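Local coordinates for protein staphylococcal enterotoxin-like toxin (Staphylococcus aureus, PDB 4DXG) that binds sialylated, fucosylated glycans through its beta-grasp domain and, as a secreted superantigen-like protein, probably helps Staphylococcus aureus interfere with host immunity, at residues A[21-26]-A[140-145]; A[92-97]-A[185-190]; A[105-110]-A[129-134]. All coordinates share one frame; numbering follows the deposited sequence.

Interaction 1: residues A[21-26]-A[140-145]. With PIN (piperazine-N,N'-bis(2-ethanesulfonic acid)), chain C.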
loop_
_atom_site.group_PDB
_atom_site.type_symbol
_atom_site.label_atom_id
_atom_site.label_comp_id
_atom_site.label_asym_id
_atom_site.label_seq_id
_atom_site.Cartn_x
_atom_site.Cartn_y
_atom_site.Cartn_z
ATOM N N ALA A 21 11.941 8.567 2.950
ATOM C CA ALA A 21 12.160 7.725 4.119
ATOM C C ALA A 21 10.926 6.886 4.425
ATOM O O ALA A 21 11.056 5.730 4.818
ATOM C CB ALA A 21 12.563 8.543 5.338
ATOM N N TYR A 22 9.731 7.446 4.238
ATOM C CA TYR A 22 8.531 6.670 4.497
ATOM C C TYR A 22 8.502 5.491 3.526
ATOM O O TYR A 22 8.357 4.335 3.955
ATOM C CB TYR A 22 7.241 7.489 4.424
ATOM C CG TYR A 22 6.039 6.641 4.756
ATOM C CD1 TYR A 22 5.737 6.305 6.076
ATOM C CD2 TYR A 22 5.223 6.115 3.743
ATOM C CE1 TYR A 22 4.640 5.478 6.380
ATOM C CE2 TYR A 22 4.111 5.294 4.042
ATOM C CZ TYR A 22 3.847 4.978 5.359
ATOM O OH TYR A 22 2.763 4.186 5.651
ATOM N N TYR A 23 8.707 5.769 2.236
ATOM C CA TYR A 23 8.507 4.747 1.189
ATOM C C TYR A 23 9.734 3.863 0.916
ATOM O O TYR A 23 9.737 3.043 0.012
ATOM C CB TYR A 23 7.957 5.381 -0.081
ATOM C CG TYR A 23 6.472 5.743 0.009
ATOM C CD1 TYR A 23 5.488 4.734 -0.126
ATOM C CD2 TYR A 23 6.040 7.078 0.241
ATOM C CE1 TYR A 23 4.129 5.010 -0.060
ATOM C CE2 TYR A 23 4.647 7.387 0.287
ATOM C CZ TYR A 23 3.698 6.318 0.133
ATOM O OH TYR A 23 2.328 6.514 0.161
ATOM N N THR A 24 10.774 4.016 1.718
ATOM C CA THR A 24 11.837 3.023 1.701
ATOM C C THR A 24 11.814 2.171 2.982
ATOM O O THR A 24 12.621 1.268 3.145
ATOM C CB THR A 24 13.260 3.645 1.472
ATOM O OG1 THR A 24 13.559 4.580 2.528
ATOM C CG2 THR A 24 13.340 4.327 0.096
ATOM N N LYS A 25 10.880 2.447 3.875
ATOM C CA LYS A 25 10.691 1.595 5.059
ATOM C C LYS A 25 10.436 0.108 4.680
ATOM O O LYS A 25 9.808 -0.197 3.654
ATOM C CB LYS A 25 9.520 2.099 5.885
ATOM C CG LYS A 25 9.824 3.246 6.787
ATOM C CD LYS A 25 8.539 4.026 7.006
ATOM C CE LYS A 25 7.661 3.398 8.029
ATOM N NZ LYS A 25 8.222 3.788 9.367
ATOM N N PRO A 26 10.915 -0.820 5.509
ATOM C CA PRO A 26 10.619 -2.205 5.153
ATOM C C PRO A 26 9.148 -2.530 5.333
ATOM O O PRO A 26 8.432 -1.848 6.095
ATOM C CB PRO A 26 11.453 -3.018 6.142
ATOM C CG PRO A 26 11.885 -2.050 7.222
ATOM C CD PRO A 26 11.421 -0.665 6.882
ATOM N N GLU A 140 -0.907 -1.424 -0.392
ATOM C CA GLU A 140 0.138 -2.356 -0.782
ATOM C C GLU A 140 0.638 -1.935 -2.131
ATOM O O GLU A 140 1.841 -1.924 -2.389
ATOM C CB GLU A 140 -0.406 -3.789 -0.828
ATOM C CG GLU A 140 0.462 -4.727 -1.647
ATOM C CD GLU A 140 0.383 -6.212 -1.215
ATOM O OE1 GLU A 140 -0.456 -6.574 -0.332
ATOM O OE2 GLU A 140 1.156 -7.030 -1.787
ATOM N N LEU A 141 -0.304 -1.551 -2.977
ATOM C CA LEU A 141 -0.029 -1.156 -4.341
ATOM C C LEU A 141 0.755 0.119 -4.309
ATOM O O LEU A 141 1.804 0.181 -4.929
ATOM C CB LEU A 141 -1.328 -0.929 -5.096
ATOM C CG LEU A 141 -2.050 -2.190 -5.513
ATOM C CD1 LEU A 141 -3.425 -1.760 -5.908
ATOM C CD2 LEU A 141 -1.362 -2.965 -6.632
ATOM N N ASP A 142 0.254 1.102 -3.548
ATOM C CA ASP A 142 0.875 2.407 -3.355
ATOM C C ASP A 142 2.241 2.217 -2.797
ATOM O O ASP A 142 3.196 2.789 -3.326
ATOM C CB ASP A 142 0.059 3.236 -2.373
ATOM C CG ASP A 142 0.737 4.550 -1.979
ATOM O OD1 ASP A 142 0.714 5.534 -2.785
ATOM O OD2 ASP A 142 1.218 4.637 -0.813
ATOM N N PHE A 143 2.365 1.415 -1.731
ATOM C CA PHE A 143 3.676 1.247 -1.098
ATOM C C PHE A 143 4.704 0.550 -1.997
ATOM O O PHE A 143 5.839 1.019 -2.151
ATOM C CB PHE A 143 3.584 0.532 0.228
ATOM C CG PHE A 143 4.812 0.718 1.084
ATOM C CD1 PHE A 143 4.956 1.863 1.872
ATOM C CD2 PHE A 143 5.799 -0.264 1.139
ATOM C CE1 PHE A 143 6.052 2.043 2.686
ATOM C CE2 PHE A 143 6.954 -0.081 1.959
ATOM C CZ PHE A 143 7.084 1.085 2.704
ATOM N N LYS A 144 4.310 -0.571 -2.588
ATOM C CA LYS A 144 5.231 -1.295 -3.439
ATOM C C LYS A 144 5.586 -0.549 -4.747
ATOM O O LYS A 144 6.730 -0.653 -5.240
ATOM C CB LYS A 144 4.713 -2.688 -3.716
ATOM C CG LYS A 144 4.988 -3.661 -2.593
ATOM C CD LYS A 144 4.403 -5.020 -2.953
ATOM C CE LYS A 144 4.675 -6.016 -1.856
ATOM N NZ LYS A 144 3.696 -7.153 -1.865
ATOM N N LEU A 145 4.642 0.205 -5.305
ATOM C CA LEU A 145 4.955 0.905 -6.557
ATOM C C LEU A 145 5.863 2.099 -6.275
ATOM O O LEU A 145 6.792 2.355 -7.031
ATOM C CB LEU A 145 3.715 1.346 -7.307
ATOM C CG LEU A 145 2.876 0.240 -7.919
ATOM C CD1 LEU A 145 1.452 0.747 -8.296
ATOM C CD2 LEU A 145 3.580 -0.415 -9.107
HETATM C C1 PIN C . 10.328 -12.473 14.201
HETATM C C2 PIN C . 9.977 -11.040 14.601
HETATM N N1 PIN C . 10.445 -10.078 13.607
HETATM C C3 PIN C . 11.117 -8.915 14.185
HETATM C C4 PIN C . 10.257 -10.212 12.137
HETATM C "C1'" PIN C . 10.875 -6.001 10.478
HETATM C "C2'" PIN C . 10.533 -6.320 11.943
HETATM N "N1'" PIN C . 10.708 -7.774 12.168
HETATM C "C3'" PIN C . 9.851 -8.832 11.570
HETATM C "C4'" PIN C . 11.800 -8.198 13.038
HETATM S S1 PIN C . 9.970 -13.548 15.443
HETATM S "S1'" PIN C . 10.898 -4.368 10.044
HETATM O O1 PIN C . 9.831 -14.863 14.787
HETATM O O2 PIN C . 11.105 -13.579 16.386
HETATM O O3 PIN C . 8.779 -13.139 16.247
HETATM O "O1'" PIN C . 9.903 -4.199 8.951
HETATM O "O2'" PIN C . 12.284 -4.063 9.572
HETATM O "O3'" PIN C . 10.568 -3.458 11.181
#
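An aromatic cluster of Y22, Y23 and F143 lies at the boundary between the two domains, where the end of the short N-terminal helix 17-22 meets the long helix 138-153 of the beta-grasp part. The F143 ring is the wedge. Its CG lies anti to the backbone N (chi1 -162°), which swings the ring off the helix and into the turn made by 22-25. There it turns an edge to the face of Y22 in an offset edge-to-face pair, with ring centroids 5.9 Å apart and planes at 88°. Against Y23 it is inclined at 36°, and F143 CD1 comes to 3.5 Å from Y23 CD1. Y22 in turn sets its CD2 over the centre of the Y23 ring, so the three rings form one continuous cluster. The outer rim of F143 faces backbone oxygens, with K25 O 3.2 Å from F143 CZ and near the ring plane; the same oxygen also accepts from K147 NZ.

One polar bond crosses beside the rings. Y23 OH donates to D142 OD2 at a modelled 2.4 Å, a length so short that its exact value is doubtful. The phenol oxygen is also bonded to L182 N, while D142 OD1 pairs with R146 NE, so each carboxylate oxygen has a partner. Y22 OH reaches away to E83. The cluster packs the residues that end and follow helix 17-22 against helix 138-153, at the interface of the OB-fold and beta-grasp parts, as in the two-domain staphylococcal superantigen fold.

Interaction 2: residues A[92-97]-A[185-190]. With SIA (N-acetyl-alpha-neuraminic acid), chain B; NDG (2-acetamido-2-deoxy-alpha-D-glucopyranose), chain D.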
loop_
_atom_site.group_PDB
_atom_site.type_symbol
_atom_site.label_atom_id
_atom_site.label_comp_id
_atom_site.label_asym_id
_atom_site.label_seq_id
_atom_site.Cartn_x
_atom_site.Cartn_y
_atom_site.Cartn_z
ATOM N N TYR A 92 2.691 -1.527 15.124
ATOM C CA TYR A 92 1.498 -0.836 14.675
ATOM C C TYR A 92 1.637 -0.547 13.185
ATOM O O TYR A 92 2.729 -0.156 12.720
ATOM C CB TYR A 92 1.311 0.456 15.499
ATOM C CG TYR A 92 0.428 1.529 14.887
ATOM C CD1 TYR A 92 0.968 2.509 14.034
ATOM C CD2 TYR A 92 -0.971 1.563 15.134
ATOM C CE1 TYR A 92 0.151 3.504 13.452
ATOM C CE2 TYR A 92 -1.800 2.561 14.553
ATOM C CZ TYR A 92 -1.228 3.526 13.725
ATOM O OH TYR A 92 -2.026 4.536 13.157
ATOM N N SER A 93 0.529 -0.743 12.457
ATOM C CA SER A 93 0.423 -0.415 11.040
ATOM C C SER A 93 -1.018 -0.047 10.762
ATOM O O SER A 93 -1.897 -0.376 11.547
ATOM C CB SER A 93 0.861 -1.621 10.195
ATOM O OG SER A 93 0.705 -1.416 8.795
ATOM N N VAL A 94 -1.243 0.640 9.644
ATOM C CA VAL A 94 -2.536 1.220 9.296
ATOM C C VAL A 94 -3.091 0.532 8.019
ATOM O O VAL A 94 -2.478 0.596 6.959
ATOM C CB VAL A 94 -2.392 2.769 9.076
ATOM C CG1 VAL A 94 -3.719 3.452 8.856
ATOM C CG2 VAL A 94 -1.762 3.396 10.239
ATOM N N GLY A 95 -4.221 -0.167 8.133
ATOM C CA GLY A 95 -4.923 -0.707 6.971
ATOM C C GLY A 95 -4.254 -1.904 6.351
ATOM O O GLY A 95 -3.458 -2.579 7.012
ATOM N N GLY A 96 -4.578 -2.184 5.080
ATOM C CA GLY A 96 -3.921 -3.263 4.311
ATOM C C GLY A 96 -4.422 -4.660 4.657
ATOM O O GLY A 96 -3.749 -5.681 4.396
ATOM N N ILE A 97 -5.603 -4.713 5.261
ATOM C CA ILE A 97 -6.280 -5.959 5.589
ATOM C C ILE A 97 -7.137 -6.371 4.389
ATOM O O ILE A 97 -7.937 -5.535 3.866
ATOM C CB ILE A 97 -7.229 -5.753 6.791
ATOM C CG1 ILE A 97 -6.522 -4.981 7.926
ATOM C CG2 ILE A 97 -7.906 -7.090 7.233
ATOM C CD1 ILE A 97 -7.326 -4.976 9.211
ATOM N N ASN A 185 -7.123 6.952 5.154
ATOM C CA ASN A 185 -8.404 6.267 4.983
ATOM C C ASN A 185 -8.366 5.271 3.805
ATOM O O ASN A 185 -9.017 4.208 3.827
ATOM C CB ASN A 185 -9.577 7.286 4.894
ATOM C CG ASN A 185 -9.580 8.116 3.599
ATOM O OD1 ASN A 185 -8.656 8.876 3.311
ATOM N ND2 ASN A 185 -10.652 7.993 2.839
ATOM N N ARG A 186 -7.552 5.610 2.813
ATOM C CA ARG A 186 -7.464 4.872 1.576
ATOM C C ARG A 186 -6.639 3.614 1.752
ATOM O O ARG A 186 -6.762 2.665 0.988
ATOM C CB ARG A 186 -6.873 5.780 0.492
ATOM C CG ARG A 186 -7.769 6.967 0.157
ATOM C CD ARG A 186 -7.252 7.726 -1.009
ATOM N NE ARG A 186 -7.323 6.960 -2.274
ATOM C CZ ARG A 186 -6.518 7.178 -3.307
ATOM N NH1 ARG A 186 -5.556 8.119 -3.242
ATOM N NH2 ARG A 186 -6.679 6.478 -4.418
ATOM N N MET A 187 -5.807 3.587 2.779
ATOM C CA MET A 187 -5.080 2.365 3.146
ATOM C C MET A 187 -5.950 1.147 3.491
ATOM O O MET A 187 -5.452 0.018 3.587
ATOM C CB MET A 187 -4.107 2.675 4.271
ATOM C CG MET A 187 -2.989 3.577 3.777
ATOM S SD MET A 187 -1.988 4.025 5.144
ATOM C CE MET A 187 -0.667 4.950 4.334
ATOM N N ALA A 188 -7.254 1.382 3.634
ATOM C CA ALA A 188 -8.227 0.361 3.967
ATOM C C ALA A 188 -8.988 -0.048 2.736
ATOM O O ALA A 188 -9.727 -1.047 2.769
ATOM C CB ALA A 188 -9.212 0.882 5.022
ATOM N N ASP A 189 -8.839 0.715 1.655
ATOM C CA ASP A 189 -9.584 0.425 0.443
ATOM C C ASP A 189 -9.038 -0.843 -0.212
ATOM O O ASP A 189 -7.828 -1.055 -0.258
ATOM C CB ASP A 189 -9.560 1.624 -0.524
ATOM C CG ASP A 189 -10.515 2.773 -0.093
ATOM O OD1 ASP A 189 -11.609 2.539 0.493
ATOM O OD2 ASP A 189 -10.173 3.943 -0.356
ATOM N N VAL A 190 -9.923 -1.703 -0.700
ATOM C CA VAL A 190 -9.448 -2.920 -1.365
ATOM C C VAL A 190 -10.077 -3.114 -2.762
ATOM O O VAL A 190 -11.175 -2.635 -3.061
ATOM C CB VAL A 190 -9.596 -4.194 -0.479
ATOM C CG1 VAL A 190 -9.002 -3.985 0.908
ATOM C CG2 VAL A 190 -11.037 -4.566 -0.327
HETATM C C1 SIA B . -9.165 8.223 -8.062
HETATM C C2 SIA B . -10.549 8.669 -7.543
HETATM C C3 SIA B . -11.538 8.681 -8.722
HETATM C C4 SIA B . -11.944 7.273 -9.176
HETATM C C5 SIA B . -12.366 6.361 -8.010
HETATM C C6 SIA B . -11.302 6.455 -6.913
HETATM C C7 SIA B . -11.613 5.658 -5.643
HETATM C C8 SIA B . -10.557 5.920 -4.581
HETATM C C9 SIA B . -10.637 4.929 -3.406
HETATM C C10 SIA B . -13.547 4.226 -8.546
HETATM C C11 SIA B . -13.345 2.881 -9.156
HETATM N N5 SIA B . -12.450 4.994 -8.535
HETATM O O1A SIA B . -8.787 8.650 -9.196
HETATM O O1B SIA B . -8.446 7.481 -7.332
HETATM O O4 SIA B . -13.045 7.277 -10.107
HETATM O O6 SIA B . -11.132 7.836 -6.535
HETATM O O7 SIA B . -12.834 6.133 -5.118
HETATM O O8 SIA B . -9.277 5.876 -5.247
HETATM O O9 SIA B . -9.544 5.193 -2.501
HETATM O O10 SIA B . -14.635 4.558 -8.084
HETATM C C1 NDG D . -10.446 11.274 1.658
HETATM C C2 NDG D . -9.441 12.265 1.075
HETATM C C3 NDG D . -9.691 12.542 -0.436
HETATM C C4 NDG D . -9.868 11.270 -1.273
HETATM C C5 NDG D . -10.907 10.371 -0.604
HETATM C C6 NDG D . -11.101 9.113 -1.466
HETATM C C7 NDG D . -8.333 13.889 2.609
HETATM C C8 NDG D . -8.366 15.279 3.226
HETATM O O5 NDG D . -10.618 10.129 0.783
HETATM O O3 NDG D . -8.576 13.170 -1.033
HETATM O O4 NDG D . -10.269 11.607 -2.617
HETATM O O6 NDG D . -11.627 8.048 -0.721
HETATM O O7 NDG D . -7.415 13.129 2.923
HETATM N N2 NDG D . -9.334 13.540 1.782
HETATM O O1 NDG D . -11.697 11.902 1.833
#
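Two successive glycines with positive phi, G95 (74°) and G96 (78°), let the backbone come up close to the carbonyl oxygen of M187. G96 N donates to M187 O at 2.8 Å, with a bent N-H...O angle of 139° and the donor tilted away from the carbonyl plane. With no side chain on G95, its CA can also approach, 3.5 Å from M187 O, in a CA-H...O contact, so one buried oxygen is gripped by two neighbouring residues. The M187 side chain runs out extended beyond CG and crosses V94, its SD lying 4.1 Å from V94 CG1. Farther along, V190 presents CG1 to I97 O at 3.5 Å. V94 O has its own donor in K139 NZ.

The glycines interrupt strand 92-99 of the OB-fold barrel, and 186-188 is a 3-10 turn of the beta-grasp domain just ahead of strand 190-192; the polar link between the two domains is main chain to main chain, with M187, V94 and V190 packing around it.

The turn's far flank holds the bound glycan. The guanidinium of R186, whose chain is bent at chi3, meets SIA O9 at its edge and in its plane, where R186 NE donates at 2.8 Å; R186 NH2 donates to SIA O8, which lies oblique to the group, in a more bent bond. SIA O9 donates a hydrogen bond to D189 OD2, 2.6 Å away, and so sits between a donor and an acceptor drawn from the same turn. T175 O takes a further bond from R186 NH2, which helps hold the guanidinium in position. Beside them N185 ND2 reaches the ring oxygen O5 of the N-acetylglucosamine at 3.0 Å.

Interaction 3: residues A[105-110]-A[129-134]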
loop_
_atom_site.group_PDB
_atom_site.type_symbol
_atom_site.label_atom_id
_atom_site.label_comp_id
_atom_site.label_asym_id
_atom_site.label_seq_id
_atom_site.Cartn_x
_atom_site.Cartn_y
_atom_site.Cartn_z
ATOM N N VAL A 105 -3.643 -17.375 -7.532
ATOM C CA VAL A 105 -3.555 -16.114 -8.214
ATOM C C VAL A 105 -2.113 -15.941 -8.643
ATOM O O VAL A 105 -1.208 -16.094 -7.827
ATOM C CB VAL A 105 -3.954 -14.956 -7.303
ATOM C CG1 VAL A 105 -3.888 -13.631 -8.087
ATOM C CG2 VAL A 105 -5.334 -15.200 -6.727
ATOM N N ASP A 106 -1.930 -15.640 -9.933
ATOM C CA ASP A 106 -0.637 -15.256 -10.513
ATOM C C ASP A 106 -0.898 -14.378 -11.748
ATOM O O ASP A 106 -0.995 -14.869 -12.889
ATOM C CB ASP A 106 0.217 -16.479 -10.868
ATOM C CG ASP A 106 1.652 -16.102 -11.248
ATOM O OD1 ASP A 106 1.922 -14.890 -11.413
ATOM O OD2 ASP A 106 2.515 -17.010 -11.375
ATOM N N HIS A 107 -1.025 -13.081 -11.492
ATOM C CA HIS A 107 -1.464 -12.111 -12.475
ATOM C C HIS A 107 -0.356 -11.078 -12.577
ATOM O O HIS A 107 0.233 -10.699 -11.565
ATOM C CB HIS A 107 -2.778 -11.513 -11.986
ATOM C CG HIS A 107 -3.339 -10.434 -12.857
ATOM N ND1 HIS A 107 -4.219 -10.691 -13.889
ATOM C CD2 HIS A 107 -3.176 -9.091 -12.829
ATOM C CE1 HIS A 107 -4.569 -9.550 -14.456
ATOM N NE2 HIS A 107 -3.950 -8.564 -13.832
ATOM N N LYS A 108 0.024 -10.690 -13.794
ATOM C CA LYS A 108 0.895 -9.508 -13.931
ATOM C C LYS A 108 0.267 -8.427 -14.801
ATOM O O LYS A 108 -0.462 -8.720 -15.750
ATOM C CB LYS A 108 2.345 -9.855 -14.317
ATOM C CG LYS A 108 2.518 -10.538 -15.589
ATOM C CD LYS A 108 3.983 -10.924 -15.796
ATOM C CE LYS A 108 4.111 -11.998 -16.892
ATOM N NZ LYS A 108 5.538 -12.356 -17.149
ATOM N N ALA A 109 0.483 -7.179 -14.413
ATOM C CA ALA A 109 -0.028 -6.043 -15.172
ATOM C C ALA A 109 1.125 -5.167 -15.647
ATOM O O ALA A 109 2.187 -5.101 -15.015
ATOM C CB ALA A 109 -1.006 -5.261 -14.373
ATOM N N GLY A 110 0.911 -4.545 -16.805
ATOM C CA GLY A 110 1.936 -3.760 -17.454
ATOM C C GLY A 110 2.043 -2.416 -16.801
ATOM O O GLY A 110 1.034 -1.781 -16.513
ATOM N N PHE A 129 4.151 -5.837 -13.296
ATOM C CA PHE A 129 3.916 -5.851 -11.870
ATOM C C PHE A 129 3.162 -7.096 -11.475
ATOM O O PHE A 129 2.067 -7.372 -11.975
ATOM C CB PHE A 129 3.178 -4.587 -11.436
ATOM C CG PHE A 129 3.023 -4.456 -9.965
ATOM C CD1 PHE A 129 4.075 -3.969 -9.183
ATOM C CD2 PHE A 129 1.832 -4.814 -9.345
ATOM C CE1 PHE A 129 3.926 -3.801 -7.782
ATOM C CE2 PHE A 129 1.679 -4.666 -7.957
ATOM C CZ PHE A 129 2.729 -4.154 -7.176
ATOM N N LYS A 130 3.771 -7.842 -10.558
ATOM C CA LYS A 130 3.242 -9.147 -10.213
ATOM C C LYS A 130 2.246 -9.034 -9.067
ATOM O O LYS A 130 2.550 -8.460 -8.039
ATOM C CB LYS A 130 4.361 -10.149 -9.957
ATOM C CG LYS A 130 3.853 -11.596 -10.107
ATOM C CD LYS A 130 4.811 -12.528 -10.890
ATOM C CE LYS A 130 4.688 -13.986 -10.343
ATOM N NZ LYS A 130 5.232 -15.091 -11.237
ATOM N N ILE A 131 1.029 -9.489 -9.298
ATOM C CA ILE A 131 -0.003 -9.525 -8.284
ATOM C C ILE A 131 -0.216 -10.989 -7.983
ATOM O O ILE A 131 -0.437 -11.793 -8.893
ATOM C CB ILE A 131 -1.388 -8.886 -8.747
ATOM C CG1 ILE A 131 -1.321 -7.343 -8.810
ATOM C CG2 ILE A 131 -2.572 -9.335 -7.837
ATOM C CD1 ILE A 131 -1.231 -6.808 -10.234
ATOM N N THR A 132 -0.154 -11.326 -6.703
ATOM C CA THR A 132 -0.335 -12.687 -6.280
ATOM C C THR A 132 -1.534 -12.820 -5.310
ATOM O O THR A 132 -1.731 -13.852 -4.691
ATOM C CB THR A 132 0.970 -13.239 -5.670
ATOM O OG1 THR A 132 1.165 -12.656 -4.385
ATOM C CG2 THR A 132 2.206 -12.907 -6.539
ATOM N N LYS A 133 -2.347 -11.782 -5.212
ATOM C CA LYS A 133 -3.502 -11.775 -4.340
ATOM C C LYS A 133 -4.798 -11.424 -5.083
ATOM O O LYS A 133 -4.862 -10.443 -5.814
ATOM C CB LYS A 133 -3.273 -10.785 -3.195
ATOM C CG LYS A 133 -2.425 -11.345 -2.047
ATOM C CD LYS A 133 -2.036 -10.257 -1.058
ATOM C CE LYS A 133 -3.225 -9.649 -0.234
ATOM N NZ LYS A 133 -4.468 -10.464 0.024
ATOM N N GLU A 134 -5.838 -12.226 -4.881
ATOM C CA GLU A 134 -7.164 -12.007 -5.452
ATOM C C GLU A 134 -7.774 -10.654 -4.984
ATOM O O GLU A 134 -8.560 -9.973 -5.723
ATOM C CB GLU A 134 -8.009 -13.184 -4.998
ATOM C CG GLU A 134 -9.353 -13.376 -5.605
ATOM C CD GLU A 134 -10.099 -14.548 -4.943
ATOM O OE1 GLU A 134 -9.660 -15.055 -3.887
ATOM O OE2 GLU A 134 -11.138 -14.978 -5.467
#
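H107 and A109 pair with I131 and F129 in an antiparallel arrangement, and this backbone ladder is the tight part of the contact. H107 N donates to I131 O at 3.0 Å and I131 N returns the bond to H107 O at 2.7 Å, both nearly straight. One rung on, A109 N reaches F129 O at 2.9 Å and F129 N reaches A109 O at 2.7 Å. Between these two hydrogen-bonded pairs lies the non-hydrogen-bonded pair K108 and K130, where K108 CA makes a CA-H...O contact of 3.1 Å with F129 O. Beyond the H107-I131 pair, V105 lies across T132-E134: its CB and CG1 rest on the main chain of T132 and K133, and its CG2 is 3.5 Å from E134 N, whose NH is bonded to N101 OD1. The four residues H107, A109, F129 and I131 share one face of the sheet. The H107 ring and the I131 side chain lie side by side, and I131 CD1 sits at the ring's edge, 4.0 Å from H107 CD2; the imidazole NE2 is bonded to I196 O. F129 leads away from strand 107-110 and packs on L141 and L145 of helix 138-153, while A109 and H107 lie near I196 and T194.

The opposite face is looser. K108 and K130 stand out on it, exposed. K130, its chain bent at chi2 and chi3, reaches across to D106, setting NZ 3.3 Å from D106 OD1 in a salt bridge whose hydrogen bond, to OD2, is weak. K108 NZ has a long, weak ion pair with E128. In this hairpin of strands 107-116 and 122-131, then, main-chain bonds set the register, whereas the charged pair on the outer face, long and exposed, probably adds little stability.

Interactions 1 and 2 are buried and both join the OB-fold domain to the beta-grasp domain, whereas interaction 3 lies within the beta-grasp domain and is partly exposed. The two interdomain contacts meet where Y22 OH packs on M187 CE, yet they differ in chemistry: rings and a carboxylate in interaction 1, a glycine main chain in interaction 2, whose other flank carries the glycan. Interaction 3 instead relies on a regular ladder. Helix 138-153 takes part in interaction 1 and also packs on the sheet of interaction 3. Interactions 2 and 3 do not touch; their nearest atoms are about 6 Å apart.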